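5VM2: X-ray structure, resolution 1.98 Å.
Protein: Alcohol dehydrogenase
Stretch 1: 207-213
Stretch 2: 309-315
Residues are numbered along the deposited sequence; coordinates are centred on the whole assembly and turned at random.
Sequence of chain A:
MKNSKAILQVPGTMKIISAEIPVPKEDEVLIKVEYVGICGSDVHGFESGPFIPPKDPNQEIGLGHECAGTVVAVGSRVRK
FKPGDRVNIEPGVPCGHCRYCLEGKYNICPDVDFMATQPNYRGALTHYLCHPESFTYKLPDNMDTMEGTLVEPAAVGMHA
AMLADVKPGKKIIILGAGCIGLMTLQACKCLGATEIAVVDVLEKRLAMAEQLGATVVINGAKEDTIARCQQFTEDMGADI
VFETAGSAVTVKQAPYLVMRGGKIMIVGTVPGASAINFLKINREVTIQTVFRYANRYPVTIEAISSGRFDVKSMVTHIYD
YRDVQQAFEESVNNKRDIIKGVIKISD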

# COMPACT_ATOMS: atom_id res chain seq x y z
N ALA A 207 -1.26 19.83 2.46
CA ALA A 207 -0.49 20.48 1.40
C ALA A 207 -0.18 19.49 0.29
O ALA A 207 -0.26 19.83 -0.90
CB ALA A 207 0.79 21.08 1.97
N MET A 208 0.17 18.25 0.65
CA MET A 208 0.48 17.25 -0.36
C MET A 208 -0.78 16.80 -1.09
O MET A 208 -0.74 16.53 -2.30
CB MET A 208 1.19 16.07 0.28
CG MET A 208 1.58 14.99 -0.71
SD MET A 208 3.27 15.16 -1.28
CE MET A 208 2.98 15.59 -2.98
N ALA A 209 -1.91 16.72 -0.38
CA ALA A 209 -3.17 16.37 -1.02
C ALA A 209 -3.53 17.38 -2.10
O ALA A 209 -3.91 17.01 -3.21
CB ALA A 209 -4.28 16.28 0.02
N GLU A 210 -3.39 18.67 -1.78
CA GLU A 210 -3.66 19.72 -2.75
C GLU A 210 -2.69 19.66 -3.92
O GLU A 210 -3.08 19.87 -5.07
CB GLU A 210 -3.61 21.09 -2.06
CG GLU A 210 -3.51 22.28 -3.01
CD GLU A 210 -4.84 22.61 -3.68
OE1 GLU A 210 -4.83 23.42 -4.63
OE2 GLU A 210 -5.88 22.07 -3.24
N GLN A 211 -1.41 19.37 -3.64
CA GLN A 211 -0.45 19.22 -4.73
C GLN A 211 -0.81 18.05 -5.64
O GLN A 211 -0.67 18.14 -6.86
CB GLN A 211 0.96 19.04 -4.16
CG GLN A 211 2.01 18.73 -5.22
CD GLN A 211 3.41 18.58 -4.65
OE1 GLN A 211 3.74 19.17 -3.61
NE2 GLN A 211 4.24 17.78 -5.31
N LEU A 212 -1.28 16.96 -5.05
CA LEU A 212 -1.62 15.76 -5.82
C LEU A 212 -3.02 15.81 -6.41
O LEU A 212 -3.45 14.81 -7.01
CB LEU A 212 -1.45 14.52 -4.94
CG LEU A 212 0.01 14.21 -4.62
CD1 LEU A 212 0.14 12.92 -3.82
CD2 LEU A 212 0.84 14.14 -5.90
N GLY A 213 -3.75 16.91 -6.27
CA GLY A 213 -4.96 17.12 -7.03
C GLY A 213 -6.27 17.13 -6.27
O GLY A 213 -7.33 17.09 -6.91
N PHE A 309 0.03 9.71 -12.46
CA PHE A 309 0.07 9.26 -11.07
C PHE A 309 1.49 9.51 -10.57
O PHE A 309 2.44 8.90 -11.08
CB PHE A 309 -0.32 7.78 -11.01
CG PHE A 309 -0.77 7.30 -9.65
CD1 PHE A 309 -1.99 6.65 -9.52
CD2 PHE A 309 0.03 7.45 -8.53
CE1 PHE A 309 -2.41 6.18 -8.29
CE2 PHE A 309 -0.39 6.99 -7.30
CZ PHE A 309 -1.61 6.35 -7.18
N ASP A 310 1.64 10.41 -9.60
CA ASP A 310 2.96 10.86 -9.12
C ASP A 310 3.25 10.19 -7.78
O ASP A 310 2.68 10.56 -6.75
CB ASP A 310 2.98 12.38 -9.00
CG ASP A 310 4.34 12.94 -8.54
OD1 ASP A 310 5.25 12.17 -8.15
OD2 ASP A 310 4.50 14.18 -8.56
N VAL A 311 4.16 9.21 -7.79
CA VAL A 311 4.61 8.57 -6.56
C VAL A 311 5.97 9.08 -6.09
O VAL A 311 6.28 8.97 -4.89
CB VAL A 311 4.64 7.03 -6.70
CG1 VAL A 311 3.24 6.48 -6.89
CG2 VAL A 311 5.56 6.59 -7.84
N LYS A 312 6.78 9.65 -6.98
CA LYS A 312 8.10 10.14 -6.60
C LYS A 312 7.98 11.32 -5.64
O LYS A 312 8.75 11.42 -4.68
CB LYS A 312 8.89 10.53 -7.84
CG LYS A 312 10.16 11.32 -7.57
CD LYS A 312 10.96 11.54 -8.85
CE LYS A 312 11.20 10.23 -9.58
NZ LYS A 312 11.93 9.24 -8.73
N SER A 313 7.02 12.21 -5.88
CA SER A 313 6.84 13.37 -5.02
C SER A 313 6.40 12.99 -3.61
O SER A 313 6.48 13.83 -2.71
CB SER A 313 5.81 14.33 -5.63
OG SER A 313 6.32 14.95 -6.80
N MET A 314 5.94 11.76 -3.40
CA MET A 314 5.48 11.38 -2.07
C MET A 314 6.61 10.97 -1.14
O MET A 314 6.45 11.05 0.08
CB MET A 314 4.44 10.26 -2.18
CG MET A 314 3.25 10.65 -3.05
SD MET A 314 2.05 9.33 -3.23
CE MET A 314 1.75 8.92 -1.51
N VAL A 315 7.76 10.57 -1.69
CA VAL A 315 8.88 10.11 -0.88
C VAL A 315 9.47 11.31 -0.14
O VAL A 315 10.04 12.21 -0.75
CB VAL A 315 9.94 9.41 -1.73
CG1 VAL A 315 11.09 8.93 -0.85
CG2 VAL A 315 9.32 8.24 -2.47
O HOH W 1 3.19 16.57 -7.37

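Which face of the helix meets the second stretch, and what does Met-208 bring to it? Ala-207 opens stretch 1 without touching the other segment; Ala-209 and Glu-210 are likewise out of reach. The contact falls to Met-208, Gln-211 and Leu-212, three and four residues apart along the chain, as expected for one side of a helix. Met-208 is buried, and its CA-to-CB bond points toward stretch 2. With chi1 near 180° (t), the long side chain places its sulfur 3.8 Å from the backbone, measured from Met-208 SD to Ser-313 O, while Met-208 CE lies 4.1 Å from Ser-313 CB. These are packing contacts, and an unbranched, flexible thioether is well suited to lying against a turn of backbone in this way.

How does a polar residue at the exposed margin take part? The CA-to-CB bond of Gln-211 also points toward stretch 2, and its extended side chain, t at both chi1 and chi2, carries the amide out to Ser-313, with Gln-211 NE2 3.8 Å from Ser-313 CB. No direct hydrogen bond joins the two stretches, but water 1 supplies a bridge. It accepts a hydrogen bond from Gln-211 NE2 at 2.6 Å and donates one to Asp-310 OD2 at 3.0 Å. Glutamine suits the place because its reach brings an amide donor to the water, whereas the carboxylate of Asp-310 provides the acceptor at the far end.

What does Leu-212 do as the helix gives way? Its nitrogen still bonds back into the helix, from Leu-212 N to Met-208 O at 2.8 Å. Leu-212 is buried, with its side chain m at chi1 and t at chi2, and as a residue it has the largest area covered by the other stretch in stretch 1. The two methyls meet different neighbours: Leu-212 CD1 packs 3.9 Å from Met-314 CG, an apolar contact between side chains, and Leu-212 CD2 lies 4.1 Å from Asp-310 O and 4.2 Å from Asp-310 CB. A branched aliphatic end can thus touch both parts of the second stretch at once. Gly-213 then ends the helix in a Schellman motif, with a weak bond from Gly-213 N to Glu-210 O at 3.3 Å. Its positive phi calls for glycine, since a CB there would be jammed against the preceding carbonyl oxygen.

What keeps stretch 2 in shape to receive these side chains? Asp-310 ties down the turn with both carboxylate oxygens: Ser-313 N donates to Asp-310 OD1 at 2.9 Å, nearly in line, and Ser-313 OG donates to Asp-310 OD2 at 2.6 Å. The same OD2 also takes the bridging water, so the group that braces the turn is linked to the helix as well. A backbone bond from Met-314 N to Val-311 O at 3.2 Å adds to the fold. In all, 209 Å² is buried, summed over both sides, where Leu-212 packs on Met-314, Met-208 and Gln-211 lie against Ser-313, and Leu-212 also meets Asp-310.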